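Local coordinates for glycosyltransferase Gtf1 (Streptococcus pneumoniae, PDB 4PQG), which belongs to the glycosyltransferases of the GT-B fold and carries an added extended beta-sheet domain, at residues P312-R326 with F414-L426. Residues are numbered along the deposited sequence; the frame is centred on the assembly and turned at random.
Sequences PVGSIDSLTDSSQGR and FGLTLMEAIGSGL. With UDP (uridine-5'-diphosphate), chain C; NAG (2-acetamido-2-deoxy-beta-D-glucopyranose), chain D.
Met419 reaches from helix 416-423 onto the backbone of Gly314 and Ser315. From CB the chain leaves with CG anti to the backbone N (chi1 -179°). Met419 CG lies 3.7 Å from Ile316 CG1. Met419 SD rests 3.3 Å from Ser315 N and meets the edge of the Phe414 ring in its plane. The bend at chi3 (73°) brings Met419 CE 3.5 Å from Ser315 O. Ile316 slides past Met419 the other way and puts CD1 3.6 Å from CA of Gly423, which has no side chain to block it. Beyond it, Thr320 N gives a nearly straight hydrogen bond to Gly423 O (2.9 Å). Arg326 then grips Ser424 end-on. Arg326 NH2 (2.8 Å) and NH1 (3.1 Å) both donate to Ser424 O, which lies in the guanidinium plane. NH1 also bonds Tyr402 O. Gly425, with positive phi, is the C-prime residue of a Schellman motif ending the helix. At the other end, Val313 CG2 packs obliquely on Phe414, 3.5 Å from CD2. Leu416 N and Thr417 N hydrogen-bond the alpha-phosphate of UDP, and Glu420 bonds the ribose hydroxyls. The loop between strands 308-310 and 330-334 thus flanks the nucleotide-binding helix of a GT-B C-terminal Rossmann-like domain.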
loop_
_atom_site.group_PDB
_atom_site.type_symbol
_atom_site.label_atom_id
_atom_site.label_comp_id
_atom_site.label_asym_id
_atom_site.label_seq_id
_atom_site.Cartn_x
_atom_site.Cartn_y
_atom_site.Cartn_z
ATOM N N PRO A 312 -11.061 -3.000 12.900
ATOM C CA PRO A 312 -11.154 -2.655 11.479
ATOM C C PRO A 312 -9.944 -1.821 11.063
ATOM O O PRO A 312 -9.552 -0.925 11.805
ATOM C CB PRO A 312 -12.413 -1.802 11.419
ATOM C CG PRO A 312 -13.273 -2.347 12.511
ATOM C CD PRO A 312 -12.323 -2.705 13.619
ATOM N N VAL A 313 -9.381 -2.121 9.887
ATOM C CA VAL A 313 -8.221 -1.415 9.343
ATOM C C VAL A 313 -8.588 -0.027 8.831
ATOM O O VAL A 313 -7.722 0.792 8.548
ATOM C CB VAL A 313 -7.498 -2.211 8.215
ATOM C CG1 VAL A 313 -6.804 -3.444 8.774
ATOM C CG2 VAL A 313 -8.444 -2.583 7.077
ATOM N N GLY A 314 -9.877 0.241 8.707
ATOM C CA GLY A 314 -10.312 1.564 8.270
ATOM C C GLY A 314 -11.510 2.023 9.072
ATOM O O GLY A 314 -12.180 1.220 9.717
ATOM N N SER A 315 -11.784 3.321 9.019
ATOM C CA SER A 315 -12.998 3.866 9.611
ATOM C C SER A 315 -13.359 5.111 8.811
ATOM O O SER A 315 -12.533 5.616 8.054
ATOM C CB SER A 315 -12.781 4.180 11.098
ATOM O OG SER A 315 -11.705 5.089 11.277
ATOM N N ILE A 316 -14.591 5.589 8.954
ATOM C CA ILE A 316 -15.085 6.718 8.184
ATOM C C ILE A 316 -15.201 7.920 9.131
ATOM O O ILE A 316 -15.870 7.827 10.167
ATOM C CB ILE A 316 -16.485 6.390 7.601
ATOM C CG1 ILE A 316 -16.412 5.206 6.632
ATOM C CG2 ILE A 316 -17.075 7.593 6.885
ATOM C CD1 ILE A 316 -17.746 4.534 6.393
ATOM N N ASP A 317 -14.563 9.041 8.792
ATOM C CA ASP A 317 -14.608 10.211 9.680
ATOM C C ASP A 317 -16.053 10.691 9.814
ATOM O O ASP A 317 -16.580 10.782 10.916
ATOM C CB ASP A 317 -13.690 11.331 9.190
ATOM C CG ASP A 317 -12.215 11.034 9.451
ATOM O OD1 ASP A 317 -11.886 9.981 10.049
ATOM O OD2 ASP A 317 -11.378 11.859 9.046
ATOM N N SER A 318 -16.682 10.962 8.677
ATOM C CA SER A 318 -18.105 11.215 8.620
ATOM C C SER A 318 -18.635 10.670 7.308
ATOM O O SER A 318 -17.868 10.447 6.365
ATOM C CB SER A 318 -18.400 12.717 8.714
ATOM O OG SER A 318 -17.740 13.425 7.680
ATOM N N LEU A 319 -19.950 10.467 7.243
ATOM C CA LEU A 319 -20.608 10.133 5.987
ATOM C C LEU A 319 -20.445 11.300 5.043
ATOM O O LEU A 319 -20.410 12.452 5.478
ATOM C CB LEU A 319 -22.091 9.836 6.215
ATOM C CG LEU A 319 -22.453 8.813 7.290
ATOM C CD1 LEU A 319 -23.951 8.554 7.251
ATOM C CD2 LEU A 319 -21.684 7.513 7.118
ATOM N N THR A 320 -20.323 11.004 3.756
ATOM C CA THR A 320 -20.168 12.034 2.754
ATOM C C THR A 320 -21.405 12.038 1.868
ATOM O O THR A 320 -21.777 11.004 1.315
ATOM C CB THR A 320 -18.920 11.769 1.893
ATOM O OG1 THR A 320 -17.775 11.644 2.743
ATOM C CG2 THR A 320 -18.697 12.886 0.867
ATOM N N ASP A 321 -22.038 13.204 1.743
ATOM C CA ASP A 321 -23.179 13.369 0.838
ATOM C C ASP A 321 -22.675 13.807 -0.510
ATOM O O ASP A 321 -21.598 14.402 -0.609
ATOM C CB ASP A 321 -24.162 14.429 1.361
ATOM C CG ASP A 321 -24.620 14.151 2.782
ATOM O OD1 ASP A 321 -25.061 13.020 3.078
ATOM O OD2 ASP A 321 -24.528 15.071 3.606
ATOM N N SER A 322 -23.443 13.513 -1.554
ATOM C CA SER A 322 -23.099 13.986 -2.874
ATOM C C SER A 322 -23.120 15.498 -2.825
ATOM O O SER A 322 -24.044 16.082 -2.250
ATOM C CB SER A 322 -24.106 13.506 -3.897
ATOM O OG SER A 322 -23.596 13.736 -5.189
ATOM N N SER A 323 -22.105 16.126 -3.406
ATOM C CA SER A 323 -21.974 17.588 -3.348
ATOM C C SER A 323 -22.681 18.297 -4.505
ATOM O O SER A 323 -23.181 19.403 -4.345
ATOM C CB SER A 323 -20.501 18.004 -3.282
ATOM O OG SER A 323 -19.931 18.091 -4.577
ATOM N N GLN A 324 -22.707 17.656 -5.669
ATOM C CA GLN A 324 -23.382 18.212 -6.831
ATOM C C GLN A 324 -24.323 17.197 -7.449
ATOM O O GLN A 324 -24.884 17.437 -8.512
ATOM C CB GLN A 324 -22.378 18.648 -7.891
ATOM C CG GLN A 324 -21.465 19.793 -7.508
ATOM C CD GLN A 324 -20.387 20.009 -8.555
ATOM O OE1 GLN A 324 -20.628 19.848 -9.755
ATOM N NE2 GLN A 324 -19.189 20.361 -8.107
ATOM N N GLY A 325 -24.490 16.054 -6.794
ATOM C CA GLY A 325 -25.337 15.005 -7.339
ATOM C C GLY A 325 -24.547 13.870 -7.962
ATOM O O GLY A 325 -23.345 13.987 -8.205
ATOM N N ARG A 326 -25.238 12.767 -8.207
ATOM C CA ARG A 326 -24.622 11.567 -8.739
ATOM C C ARG A 326 -25.096 11.381 -10.164
ATOM O O ARG A 326 -26.302 11.446 -10.437
ATOM C CB ARG A 326 -25.017 10.362 -7.889
ATOM C CG ARG A 326 -24.906 10.600 -6.400
ATOM C CD ARG A 326 -25.530 9.475 -5.594
ATOM N NE ARG A 326 -25.382 9.722 -4.164
ATOM C CZ ARG A 326 -24.413 9.207 -3.412
ATOM N NH1 ARG A 326 -23.510 8.390 -3.956
ATOM N NH2 ARG A 326 -24.355 9.490 -2.112
ATOM N N PHE A 414 -10.987 -7.164 4.309
ATOM C CA PHE A 414 -11.823 -6.080 4.791
ATOM C C PHE A 414 -12.384 -5.337 3.606
ATOM O O PHE A 414 -13.609 -5.319 3.390
ATOM C CB PHE A 414 -11.016 -5.108 5.657
ATOM C CG PHE A 414 -11.863 -4.053 6.331
ATOM C CD1 PHE A 414 -12.764 -4.405 7.344
ATOM C CD2 PHE A 414 -11.760 -2.715 5.965
ATOM C CE1 PHE A 414 -13.527 -3.440 7.987
ATOM C CE2 PHE A 414 -12.526 -1.736 6.611
ATOM C CZ PHE A 414 -13.410 -2.103 7.619
ATOM N N GLY A 415 -11.481 -4.740 2.825
ATOM C CA GLY A 415 -11.858 -3.988 1.628
ATOM C C GLY A 415 -12.159 -2.534 1.904
ATOM O O GLY A 415 -13.330 -2.128 2.039
ATOM N N LEU A 416 -11.105 -1.732 1.969
ATOM C CA LEU A 416 -11.234 -0.338 2.295
ATOM C C LEU A 416 -12.135 0.436 1.323
ATOM O O LEU A 416 -12.867 1.313 1.761
ATOM C CB LEU A 416 -9.847 0.315 2.395
ATOM C CG LEU A 416 -9.046 -0.069 3.661
ATOM C CD1 LEU A 416 -7.576 0.354 3.565
ATOM C CD2 LEU A 416 -9.679 0.435 4.955
ATOM N N THR A 417 -12.078 0.126 0.024
ATOM C CA THR A 417 -12.977 0.794 -0.946
ATOM C C THR A 417 -14.464 0.432 -0.748
ATOM O O THR A 417 -15.342 1.198 -1.154
ATOM C CB THR A 417 -12.613 0.530 -2.415
ATOM O OG1 THR A 417 -12.741 -0.875 -2.693
ATOM C CG2 THR A 417 -11.186 1.039 -2.724
ATOM N N LEU A 418 -14.737 -0.721 -0.137
ATOM C CA LEU A 418 -16.118 -1.090 0.193
ATOM C C LEU A 418 -16.651 -0.197 1.327
ATOM O O LEU A 418 -17.762 0.315 1.258
ATOM C CB LEU A 418 -16.216 -2.569 0.577
ATOM C CG LEU A 418 -15.603 -3.644 -0.333
ATOM C CD1 LEU A 418 -15.801 -5.013 0.295
ATOM C CD2 LEU A 418 -16.190 -3.589 -1.741
ATOM N N MET A 419 -15.831 -0.001 2.350
ATOM C CA MET A 419 -16.141 0.921 3.454
ATOM C C MET A 419 -16.268 2.357 2.952
ATOM O O MET A 419 -17.220 3.075 3.277
ATOM C CB MET A 419 -15.049 0.848 4.532
ATOM C CG MET A 419 -15.304 1.764 5.729
ATOM S SD MET A 419 -13.826 2.034 6.720
ATOM C CE MET A 419 -12.922 3.116 5.608
ATOM N N GLU A 420 -15.295 2.767 2.152
ATOM C CA GLU A 420 -15.304 4.091 1.567
ATOM C C GLU A 420 -16.549 4.284 0.709
ATOM O O GLU A 420 -17.245 5.299 0.843
ATOM C CB GLU A 420 -14.010 4.336 0.778
ATOM C CG GLU A 420 -12.780 4.502 1.683
ATOM C CD GLU A 420 -11.428 4.295 0.976
ATOM O OE1 GLU A 420 -11.384 4.343 -0.277
ATOM O OE2 GLU A 420 -10.417 4.069 1.695
ATOM N N ALA A 421 -16.848 3.303 -0.143
ATOM C CA ALA A 421 -18.055 3.351 -0.979
ATOM C C ALA A 421 -19.362 3.520 -0.168
ATOM O O ALA A 421 -20.161 4.389 -0.482
ATOM C CB ALA A 421 -18.115 2.136 -1.905
ATOM N N ILE A 422 -19.581 2.717 0.865
ATOM C CA ILE A 422 -20.836 2.842 1.637
ATOM C C ILE A 422 -20.895 4.135 2.473
ATOM O O ILE A 422 -21.983 4.675 2.719
ATOM C CB ILE A 422 -21.159 1.613 2.540
ATOM C CG1 ILE A 422 -20.113 1.430 3.643
ATOM C CG2 ILE A 422 -21.329 0.341 1.706
ATOM C CD1 ILE A 422 -20.622 0.663 4.845
ATOM N N GLY A 423 -19.728 4.607 2.919
ATOM C CA GLY A 423 -19.612 5.895 3.609
ATOM C C GLY A 423 -20.000 7.073 2.735
ATOM O O GLY A 423 -20.347 8.135 3.246
ATOM N N SER A 424 -19.925 6.887 1.419
ATOM C CA SER A 424 -20.401 7.867 0.446
ATOM C C SER A 424 -21.771 7.468 -0.161
ATOM O O SER A 424 -22.168 7.966 -1.222
ATOM C CB SER A 424 -19.366 8.054 -0.669
ATOM O OG SER A 424 -18.313 8.922 -0.277
ATOM N N GLY A 425 -22.465 6.553 0.510
ATOM C CA GLY A 425 -23.824 6.164 0.136
ATOM C C GLY A 425 -23.936 5.381 -1.162
ATOM O O GLY A 425 -24.909 5.538 -1.915
ATOM N N LEU A 426 -22.951 4.535 -1.437
ATOM C CA LEU A 426 -23.052 3.693 -2.632
ATOM C C LEU A 426 -23.569 2.333 -2.257
ATOM O O LEU A 426 -23.045 1.706 -1.328
ATOM C CB LEU A 426 -21.703 3.569 -3.364
ATOM C CG LEU A 426 -21.092 4.850 -3.946
ATOM C CD1 LEU A 426 -19.754 4.569 -4.616
ATOM C CD2 LEU A 426 -22.035 5.508 -4.929
HETATM N N1 UDP C . -7.139 3.513 -3.758
HETATM C C2 UDP C . -6.869 4.850 -4.120
HETATM N N3 UDP C . -7.036 5.224 -5.380
HETATM C C4 UDP C . -7.446 4.380 -6.337
HETATM C C5 UDP C . -7.717 3.045 -6.023
HETATM C C6 UDP C . -7.555 2.634 -4.695
HETATM O O2 UDP C . -6.488 5.692 -3.268
HETATM O O4 UDP C . -7.580 4.817 -7.503
HETATM C "C1'" UDP C . -6.985 3.138 -2.345
HETATM C "C2'" UDP C . -8.372 2.986 -1.725
HETATM O "O2'" UDP C . -8.934 4.223 -1.243
HETATM C "C3'" UDP C . -8.178 1.985 -0.600
HETATM C "C4'" UDP C . -6.954 1.181 -1.031
HETATM O "O4'" UDP C . -6.391 1.850 -2.172
HETATM O "O3'" UDP C . -7.891 2.656 0.633
HETATM C "C5'" UDP C . -7.301 -0.247 -1.448
HETATM O "O5'" UDP C . -7.633 -0.985 -0.284
HETATM P PA UDP C . -8.568 -2.287 -0.355
HETATM O O1A UDP C . -8.711 -2.852 1.033
HETATM O O2A UDP C . -9.816 -1.883 -1.103
HETATM O O3A UDP C . -7.889 -3.302 -1.409
HETATM P PB UDP C . -6.466 -4.054 -1.392
HETATM O O1B UDP C . -6.790 -5.448 -1.877
HETATM O O2B UDP C . -5.587 -3.242 -2.331
HETATM O O3B UDP C . -6.009 -4.069 0.055
HETATM C C1 NAG D . -5.703 -6.069 1.876
HETATM C C2 NAG D . -6.899 -6.994 1.688
HETATM C C3 NAG D . -8.010 -5.964 1.929
HETATM C C4 NAG D . -7.799 -5.174 3.230
HETATM C C5 NAG D . -6.346 -4.632 3.323
HETATM C C6 NAG D . -6.058 -3.766 4.545
HETATM C C7 NAG D . -7.492 -8.682 0.033
HETATM C C8 NAG D . -7.531 -8.995 -1.436
HETATM N N2 NAG D . -7.008 -7.489 0.336
HETATM O O1 NAG D . -4.577 -6.151 1.050
HETATM O O3 NAG D . -9.301 -6.547 1.872
HETATM O O4 NAG D . -8.706 -4.098 3.242
HETATM O O5 NAG D . -5.494 -5.776 3.241
HETATM O O6 NAG D . -6.121 -4.614 5.669
HETATM O O7 NAG D . -7.880 -9.510 0.873
HETATM O O HOH W 1 -17.256 9.300 3.820
#